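Local coordinates for BDI_3064 protein (Parabacteroides distasonis ATCC 8503, PDB 5Z06), which hydrolyses linear beta-1,2-glucan and beta-1,2-glucooligosaccharides of four or more units, releasing sophorose from their non-reducing end, at residues F10-L15 and L174-L179; Y20-A25 and E69-P74. One frame throughout, in Å; residues are numbered along the deposited sequence.

Contact 1: residues F10-L15 and L174-L179. With CA (calcium ion), chain C.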
ATOM      1  N   PHE A  10       4.038   3.012  18.564  1.00 31.86           N
ATOM      2  CA  PHE A  10       3.607   4.396  18.425  1.00 32.61           C
ATOM      3  C   PHE A  10       4.583   5.198  17.577  1.00 33.42           C
ATOM      4  O   PHE A  10       4.187   6.107  16.864  1.00 34.21           O
ATOM      5  CB  PHE A  10       3.473   5.047  19.790  1.00 32.20           C
ATOM      6  CG  PHE A  10       2.405   4.443  20.619  1.00 32.56           C
ATOM      7  CD1 PHE A  10       1.091   4.832  20.450  1.00 31.87           C
ATOM      8  CD2 PHE A  10       2.705   3.461  21.560  1.00 33.97           C
ATOM      9  CE1 PHE A  10       0.081   4.266  21.211  1.00 33.79           C
ATOM     10  CE2 PHE A  10       1.697   2.897  22.335  1.00 34.47           C
ATOM     11  CZ  PHE A  10       0.388   3.301  22.164  1.00 32.86           C
ATOM     12  N   PHE A  11       5.870   4.899  17.702  1.00 33.14           N
ATOM     13  CA  PHE A  11       6.852   5.516  16.851  1.00 33.29           C
ATOM     14  C   PHE A  11       8.095   4.671  16.753  1.00 34.13           C
ATOM     15  O   PHE A  11       8.649   4.266  17.772  1.00 36.36           O
ATOM     16  CB  PHE A  11       7.233   6.879  17.402  1.00 32.82           C
ATOM     17  CG  PHE A  11       8.211   7.595  16.547  1.00 32.11           C
ATOM     18  CD1 PHE A  11       7.774   8.322  15.459  1.00 30.34           C
ATOM     19  CD2 PHE A  11       9.568   7.523  16.809  1.00 32.05           C
ATOM     20  CE1 PHE A  11       8.665   8.977  14.650  1.00 31.46           C
ATOM     21  CE2 PHE A  11      10.472   8.178  15.991  1.00 32.16           C
ATOM     22  CZ  PHE A  11      10.023   8.908  14.912  1.00 30.44           C
ATOM     23  N   GLU A  12       8.526   4.410  15.532  1.00 32.82           N
ATOM     24  CA  GLU A  12       9.851   3.876  15.267  1.00 33.99           C
ATOM     25  C   GLU A  12      10.677   4.895  14.491  1.00 33.09           C
ATOM     26  O   GLU A  12      11.787   5.242  14.893  1.00 32.42           O
ATOM     27  CB  GLU A  12       9.741   2.598  14.469  1.00 37.60           C
ATOM     28  CG  GLU A  12      11.087   1.979  14.144  1.00 42.34           C
ATOM     29  CD  GLU A  12      10.939   0.555  13.674  1.00 45.38           C
ATOM     30  OE1 GLU A  12      10.348   0.344  12.592  1.00 47.49           O
ATOM     31  OE2 GLU A  12      11.393  -0.341  14.409  1.00 47.35           O
ATOM     32  N   ASN A  13      10.135   5.339  13.368  1.00 33.63           N
ATOM     33  CA  ASN A  13      10.791   6.295  12.469  1.00 33.96           C
ATOM     34  C   ASN A  13       9.723   7.042  11.707  1.00 30.65           C
ATOM     35  O   ASN A  13       8.681   6.488  11.393  1.00 31.51           O
ATOM     36  CB  ASN A  13      11.701   5.563  11.464  1.00 33.01           C
ATOM     37  CG  ASN A  13      13.055   5.205  12.048  1.00 32.86           C
ATOM     38  OD1 ASN A  13      13.690   6.029  12.695  1.00 33.05           O
ATOM     39  ND2 ASN A  13      13.513   3.981  11.810  1.00 32.44           N
ATOM     40  N   SER A  14       9.979   8.305  11.429  1.00 31.33           N
ATOM     41  CA  SER A  14       9.128   9.091  10.549  1.00 30.62           C
ATOM     42  C   SER A  14       9.649   8.874   9.151  1.00 32.20           C
ATOM     43  O   SER A  14      10.845   9.080   8.904  1.00 34.65           O
ATOM     44  CB  SER A  14       9.200  10.561  10.905  1.00 28.34           C
ATOM     45  OG  SER A  14       8.284  11.297  10.146  1.00 29.35           O
ATOM     46  N   LEU A  15       8.779   8.423   8.250  1.00 29.92           N
ATOM     47  CA  LEU A  15       9.131   8.322   6.836  1.00 30.93           C
ATOM     48  C   LEU A  15       9.262   9.685   6.191  1.00 29.35           C
ATOM     49  O   LEU A  15       9.908   9.814   5.165  1.00 30.96           O
ATOM     50  CB  LEU A  15       8.113   7.460   6.075  1.00 32.84           C
ATOM     51  CG  LEU A  15       8.018   6.001   6.553  1.00 33.13           C
ATOM     52  CD1 LEU A  15       6.958   5.220   5.792  1.00 33.54           C
ATOM     53  CD2 LEU A  15       9.377   5.318   6.415  1.00 30.94           C
ATOM     54  N   LEU A 174      12.608  11.313  21.783  1.00 35.67           N
ATOM     55  CA  LEU A 174      11.862  10.091  22.026  1.00 35.32           C
ATOM     56  C   LEU A 174      11.927   9.277  20.754  1.00 35.07           C
ATOM     57  O   LEU A 174      11.663   9.784  19.663  1.00 37.04           O
ATOM     58  CB  LEU A 174      10.420  10.402  22.362  1.00 36.58           C
ATOM     59  CG  LEU A 174      10.236  11.482  23.425  1.00 37.43           C
ATOM     60  CD1 LEU A 174       8.746  11.745  23.565  1.00 38.62           C
ATOM     61  CD2 LEU A 174      10.838  11.070  24.762  1.00 38.52           C
ATOM     62  N   ASP A 175      12.315   8.025  20.910  1.00 31.05           N
ATOM     63  CA  ASP A 175      12.366   7.087  19.836  1.00 31.25           C
ATOM     64  C   ASP A 175      11.820   5.732  20.313  1.00 32.09           C
ATOM     65  O   ASP A 175      11.742   5.457  21.514  1.00 30.21           O
ATOM     66  CB  ASP A 175      13.817   6.957  19.359  1.00 28.95           C
ATOM     67  CG  ASP A 175      13.919   6.526  17.927  1.00 28.37           C
ATOM     68  OD1 ASP A 175      12.880   6.374  17.266  1.00 28.79           O
ATOM     69  OD2 ASP A 175      15.042   6.332  17.433  1.00 28.03           O
ATOM     70  N   ASP A 176      11.431   4.906  19.356  1.00 31.67           N
ATOM     71  CA  ASP A 176      11.039   3.525  19.605  1.00 34.75           C
ATOM     72  C   ASP A 176      10.002   3.370  20.699  1.00 33.62           C
ATOM     73  O   ASP A 176      10.151   2.569  21.624  1.00 37.31           O
ATOM     74  CB  ASP A 176      12.278   2.714  19.839  1.00 37.73           C
ATOM     75  CG  ASP A 176      13.250   2.898  18.727  1.00 39.27           C
ATOM     76  OD1 ASP A 176      12.822   2.767  17.562  1.00 43.68           O
ATOM     77  OD2 ASP A 176      14.408   3.232  19.001  1.00 45.13           O
ATOM     78  N   ILE A 177       8.950   4.163  20.544  1.00 31.29           N
ATOM     79  CA  ILE A 177       7.830   4.198  21.449  1.00 31.76           C
ATOM     80  C   ILE A 177       6.929   3.080  20.988  1.00 33.97           C
ATOM     81  O   ILE A 177       6.388   3.101  19.870  1.00 34.57           O
ATOM     82  CB  ILE A 177       7.078   5.519  21.385  1.00 32.05           C
ATOM     83  CG1 ILE A 177       8.055   6.690  21.539  1.00 32.92           C
ATOM     84  CG2 ILE A 177       6.015   5.547  22.465  1.00 33.36           C
ATOM     85  CD1 ILE A 177       7.457   8.039  21.307  1.00 34.88           C
ATOM     86  N   GLU A 178       6.794   2.082  21.844  1.00 36.79           N
ATOM     87  CA  GLU A 178       6.107   0.863  21.479  1.00 40.00           C
ATOM     88  C   GLU A 178       5.665   0.078  22.702  1.00 38.93           C
ATOM     89  O   GLU A 178       6.241   0.211  23.803  1.00 36.28           O
ATOM     90  CB  GLU A 178       7.022  -0.016  20.618  1.00 41.32           C
ATOM     91  CG  GLU A 178       8.318  -0.420  21.290  1.00 42.01           C
ATOM     92  CD  GLU A 178       9.276  -1.125  20.354  1.00 42.10           C
ATOM     93  OE1 GLU A 178       8.873  -1.558  19.246  1.00 46.05           O
ATOM     94  OE2 GLU A 178      10.447  -1.254  20.739  1.00 39.90           O
ATOM     95  N   LEU A 179       4.646  -0.745  22.480  1.00 35.16           N
ATOM     96  CA  LEU A 179       4.214  -1.712  23.454  1.00 33.82           C
ATOM     97  C   LEU A 179       4.966  -3.000  23.191  1.00 33.38           C
ATOM     98  O   LEU A 179       5.070  -3.428  22.040  1.00 32.93           O
ATOM     99  CB  LEU A 179       2.715  -1.926  23.367  1.00 32.14           C
ATOM    100  CG  LEU A 179       1.840  -0.698  23.542  1.00 32.21           C
ATOM    101  CD1 LEU A 179       0.389  -1.111  23.609  1.00 31.55           C
ATOM    102  CD2 LEU A 179       2.231   0.092  24.774  1.00 34.48           C
TER
HETATM  103 CA    CA C 801      13.965   5.837  15.125  1.00 31.11          CA

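Contact 2: residues Y20-A25 and E69-P74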
ATOM      1  N   TYR A  20       6.189  15.012  12.313  1.00 27.29           N
ATOM      2  CA  TYR A  20       5.622  13.687  12.369  1.00 26.96           C
ATOM      3  C   TYR A  20       4.104  13.771  12.363  1.00 26.90           C
ATOM      4  O   TYR A  20       3.471  14.306  13.286  1.00 26.48           O
ATOM      5  CB  TYR A  20       6.111  12.912  13.590  1.00 29.80           C
ATOM      6  CG  TYR A  20       5.657  11.473  13.533  1.00 30.81           C
ATOM      7  CD1 TYR A  20       5.964  10.681  12.420  1.00 31.56           C
ATOM      8  CD2 TYR A  20       4.874  10.909  14.545  1.00 30.28           C
ATOM      9  CE1 TYR A  20       5.525   9.372  12.329  1.00 30.92           C
ATOM     10  CE2 TYR A  20       4.454   9.585  14.456  1.00 31.18           C
ATOM     11  CZ  TYR A  20       4.781   8.831  13.332  1.00 29.99           C
ATOM     12  OH  TYR A  20       4.376   7.535  13.165  1.00 31.15           O
ATOM     13  N   PHE A  21       3.528  13.232  11.304  1.00 25.07           N
ATOM     14  CA  PHE A  21       2.143  13.407  11.055  1.00 25.78           C
ATOM     15  C   PHE A  21       1.344  12.905  12.233  1.00 25.28           C
ATOM     16  O   PHE A  21       0.458  13.591  12.695  1.00 24.26           O
ATOM     17  CB  PHE A  21       1.684  12.707   9.759  1.00 26.34           C
ATOM     18  CG  PHE A  21       0.217  12.790   9.588  1.00 25.50           C
ATOM     19  CD1 PHE A  21      -0.347  13.893   9.002  1.00 24.88           C
ATOM     20  CD2 PHE A  21      -0.602  11.823  10.122  1.00 26.01           C
ATOM     21  CE1 PHE A  21      -1.718  14.018   8.903  1.00 26.00           C
ATOM     22  CE2 PHE A  21      -1.976  11.944  10.036  1.00 26.20           C
ATOM     23  CZ  PHE A  21      -2.536  13.039   9.418  1.00 25.81           C
ATOM     24  N   TYR A  22       1.698  11.732  12.729  1.00 26.37           N
ATOM     25  CA  TYR A  22       0.943  11.074  13.794  1.00 28.10           C
ATOM     26  C   TYR A  22       1.407  11.525  15.167  1.00 28.52           C
ATOM     27  O   TYR A  22       1.765  10.712  16.014  1.00 29.99           O
ATOM     28  CB  TYR A  22       1.109   9.574  13.673  1.00 28.43           C
ATOM     29  CG  TYR A  22       0.494   9.027  12.422  1.00 29.04           C
ATOM     30  CD1 TYR A  22      -0.878   8.864  12.319  1.00 30.00           C
ATOM     31  CD2 TYR A  22       1.279   8.685  11.336  1.00 28.07           C
ATOM     32  CE1 TYR A  22      -1.451   8.353  11.165  1.00 30.03           C
ATOM     33  CE2 TYR A  22       0.711   8.188  10.185  1.00 29.08           C
ATOM     34  CZ  TYR A  22      -0.639   8.006  10.114  1.00 28.99           C
ATOM     35  OH  TYR A  22      -1.145   7.501   8.961  1.00 31.13           O
ATOM     36  N   SER A  23       1.408  12.830  15.368  1.00 26.28           N
ATOM     37  CA  SER A  23       1.698  13.401  16.651  1.00 27.46           C
ATOM     38  C   SER A  23       0.946  14.694  16.766  1.00 28.23           C
ATOM     39  O   SER A  23       0.463  15.264  15.786  1.00 28.41           O
ATOM     40  CB  SER A  23       3.187  13.662  16.828  1.00 26.10           C
ATOM     41  OG  SER A  23       3.635  14.614  15.899  1.00 24.91           O
ATOM     42  N   GLN A  24       0.850  15.149  17.989  1.00 30.35           N
ATOM     43  CA  GLN A  24       0.240  16.414  18.266  1.00 33.89           C
ATOM     44  C   GLN A  24       1.179  17.095  19.246  1.00 33.01           C
ATOM     45  O   GLN A  24       1.843  16.439  20.047  1.00 33.80           O
ATOM     46  CB  GLN A  24      -1.159  16.205  18.823  1.00 37.27           C
ATOM     47  CG  GLN A  24      -1.953  17.485  19.042  1.00 44.75           C
ATOM     48  CD  GLN A  24      -3.351  17.239  19.617  1.00 49.21           C
ATOM     49  OE1 GLN A  24      -3.702  16.112  20.010  1.00 51.77           O
ATOM     50  NE2 GLN A  24      -4.154  18.302  19.674  1.00 52.91           N
ATOM     51  N   ALA A  25       1.268  18.407  19.143  1.00 32.12           N
ATOM     52  CA  ALA A  25       1.986  19.193  20.122  1.00 32.01           C
ATOM     53  C   ALA A  25       1.329  20.556  20.163  1.00 32.06           C
ATOM     54  O   ALA A  25       1.133  21.198  19.135  1.00 32.35           O
ATOM     55  CB  ALA A  25       3.458  19.282  19.789  1.00 31.86           C
ATOM     56  N   GLU A  69       1.174  14.336  22.039  1.00 31.92           N
ATOM     57  CA  GLU A  69       0.934  12.912  21.948  1.00 31.41           C
ATOM     58  C   GLU A  69       1.520  12.332  20.688  1.00 31.99           C
ATOM     59  O   GLU A  69       1.584  13.006  19.652  1.00 32.79           O
ATOM     60  CB  GLU A  69      -0.551  12.603  22.017  1.00 30.50           C
ATOM     61  CG  GLU A  69      -1.369  13.229  20.916  1.00 31.83           C
ATOM     62  CD  GLU A  69      -2.809  12.763  20.946  1.00 33.70           C
ATOM     63  OE1 GLU A  69      -3.319  12.351  19.888  1.00 31.82           O
ATOM     64  OE2 GLU A  69      -3.432  12.801  22.034  1.00 32.18           O
ATOM     65  N   ILE A  70       1.935  11.077  20.798  1.00 32.37           N
ATOM     66  CA  ILE A  70       2.440  10.303  19.703  1.00 30.84           C
ATOM     67  C   ILE A  70       1.358   9.273  19.415  1.00 30.98           C
ATOM     68  O   ILE A  70       1.076   8.401  20.236  1.00 30.92           O
ATOM     69  CB  ILE A  70       3.765   9.639  20.063  1.00 30.66           C
ATOM     70  CG1 ILE A  70       4.810  10.705  20.376  1.00 31.57           C
ATOM     71  CG2 ILE A  70       4.268   8.797  18.904  1.00 31.51           C
ATOM     72  CD1 ILE A  70       4.957  11.019  21.837  1.00 33.77           C
ATOM     73  N   GLN A  71       0.772   9.389  18.238  1.00 29.62           N
ATOM     74  CA  GLN A  71      -0.389   8.602  17.859  1.00 30.56           C
ATOM     75  C   GLN A  71       0.003   7.314  17.154  1.00 32.30           C
ATOM     76  O   GLN A  71       0.870   7.300  16.253  1.00 32.27           O
ATOM     77  CB  GLN A  71      -1.291   9.411  16.967  1.00 29.91           C
ATOM     78  CG  GLN A  71      -1.859  10.646  17.636  1.00 30.80           C
ATOM     79  CD  GLN A  71      -2.311  11.701  16.649  1.00 30.78           C
ATOM     80  OE1 GLN A  71      -2.147  11.546  15.446  1.00 32.17           O
ATOM     81  NE2 GLN A  71      -2.872  12.785  17.158  1.00 28.56           N
ATOM     82  N   TYR A  72      -0.645   6.229  17.573  1.00 30.82           N
ATOM     83  CA  TYR A  72      -0.513   4.962  16.872  1.00 32.42           C
ATOM     84  C   TYR A  72      -1.030   5.182  15.461  1.00 28.75           C
ATOM     85  O   TYR A  72      -2.086   5.756  15.298  1.00 26.57           O
ATOM     86  CB  TYR A  72      -1.328   3.835  17.533  1.00 30.41           C
ATOM     87  CG  TYR A  72      -1.347   2.588  16.677  1.00 29.81           C
ATOM     88  CD1 TYR A  72      -0.212   1.792  16.556  1.00 28.47           C
ATOM     89  CD2 TYR A  72      -2.483   2.224  15.972  1.00 30.85           C
ATOM     90  CE1 TYR A  72      -0.213   0.663  15.776  1.00 28.51           C
ATOM     91  CE2 TYR A  72      -2.499   1.088  15.176  1.00 30.84           C
ATOM     92  CZ  TYR A  72      -1.364   0.312  15.075  1.00 30.07           C
ATOM     93  OH  TYR A  72      -1.389  -0.809  14.262  1.00 30.62           O
ATOM     94  N   CYS A  73      -0.260   4.733  14.479  1.00 30.85           N
ATOM     95  CA  CYS A  73      -0.590   4.901  13.045  1.00 34.84           C
ATOM     96  C   CYS A  73      -1.274   3.630  12.589  1.00 31.59           C
ATOM     97  O   CYS A  73      -0.609   2.617  12.477  1.00 29.67           O
ATOM     98  CB  CYS A  73       0.708   5.135  12.228  1.00 37.84           C
ATOM     99  SG  CYS A  73       0.529   4.961  10.427  1.00 39.85           S
ATOM    100  N   PRO A  74      -2.607   3.645  12.410  1.00 34.70           N
ATOM    101  CA  PRO A  74      -3.255   2.404  11.961  1.00 35.57           C
ATOM    102  C   PRO A  74      -2.809   2.018  10.574  1.00 35.79           C
ATOM    103  O   PRO A  74      -2.577   2.876   9.723  1.00 34.69           O
ATOM    104  CB  PRO A  74      -4.746   2.746  11.967  1.00 36.96           C
ATOM    105  CG  PRO A  74      -4.778   4.232  11.906  1.00 38.77           C
ATOM    106  CD  PRO A  74      -3.607   4.658  12.744  1.00 35.55           C
TER
HETATM  107  O   HOH W   1       2.851   6.517  14.802  1.00 31.00           O
HETATM  108  O   HOH W   2      -2.091  13.300  13.504  1.00 27.31           O

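Contact 1: residues F10-L15 and L174-L179
Phe-10 and Phe-11 meet Ile-177 through a shared backbone acceptor, while their rings go to different partners, Leu-179 and Asp-175. Ile-177 O is gripped by two donors: Phe-11 N at 2.9 Å, in the carbonyl plane on a lone pair, and Phe-10 N at 2.7 Å, tilted from that plane. Ile-177 N returns a weak bond to Phe-11 O, completing an antiparallel hydrogen-bonded pair. The Phe-10 side chain crosses that of Ile-177 at about a right angle, its CB 3.7 Å from Ile-177 CG2. Phe-10 CG lies beside its own backbone N (chi1 -65°). The ring edge faces Leu-179, Phe-10 CE2 lying 3.8 Å from Leu-179 CD2. An alanine in place of Phe-10 would probably open a gap beside Leu-179 CD2, which would lose the ring edge packed against it. The Phe-11 ring instead turns its edge to Asp-175, Phe-11 CE2 standing 3.3 Å from Asp-175 OD1, with ring and carboxylate planes 52° apart. Asp-175 embraces the calcium ion with both oxygens. Glu-12 O, 2.3 Å from the metal, and Asn-13 OD1 bind from the facing segment, while Thr-49 and Asn-52 complete the site. Asp-176 OD1 is a second-shell group, hydrogen-bonded to the ligand Thr-49 OG1; Glu-12 OE2 forms a salt bridge with Arg-238. Calcium thus ties the turn after strand 9-11 to strand 169-180. That strand also pairs with strands 53-59 and 86-93, and Phe-10 and Ile-177 pack on Val-158 and Ile-70 of a second sheet, as in a beta sandwich.

Contact 2: residues Y20-A25 and E69-P74
Strands 23-25 and 69-71 run antiparallel at 164°, Ser-23 and Ile-70 forming a non-hydrogen-bonded pair and Gln-24 and Glu-69 a hydrogen-bonded one. Gln-71 N carries this edge-strand ladder into an inverse gamma turn, bonding at 2.8 Å to O of Tyr-22, the residue at its centre. The Tyr-22 ring is sandwiched: Phe-21 CD2 lies over the centre of one face, and Cys-73 CB over the other, 3.6 Å from the centroid and 9° off the normal. With SG anti to the backbone N (chi1 166°), the Cys-73 sulfur comes obliquely to the ring, 3.2 Å from Tyr-22 CE2, a sulfur-aromatic contact. On the face shared by Gln-24 and Glu-69, Gln-24 CB packs 3.6 Å from Glu-69 CG. Gln-71 NE2 grips Glu-69 OE1 at 2.8 Å on its anti side, while Arg-108 and Tyr-67 hold OE2. Water bridges Tyr-20 OH to Gln-71 O, and a second water, Phe-21 O to Gln-71 OE1. Tyr-22 OH bonds to Trp-658 and Ala-594, so the turn reaches a much later part of the chain. Strand 23-28 is an edge strand of its five-stranded sheet, and beyond strand 65-71 comes strand 155-161, touched by Glu-69, Ile-70 and Gln-71.

In the fold
From the N terminus the chain passes strand 9-11, its corner and the calcium loop, then enters strand 23-28. Contact 2 closes first, with 43 residues between Ala-25 and Glu-69; contact 1 closes much later, with strand 169-180, so the shorter loop lies wholly within the longer. That inner loop also supplies calcium ligands to contact 1. The two contacts belong to different antiparallel sheets, yet their centres are 10 Å apart and they touch directly: Ser-14 packs on Tyr-20, Phe-10 lies against Tyr-72, and the rings of Tyr-20 and Phe-11 meet edge-to-face. Together they join the two sheets, and contact 2 links these N-terminal sheets to the glycoamylase-like region.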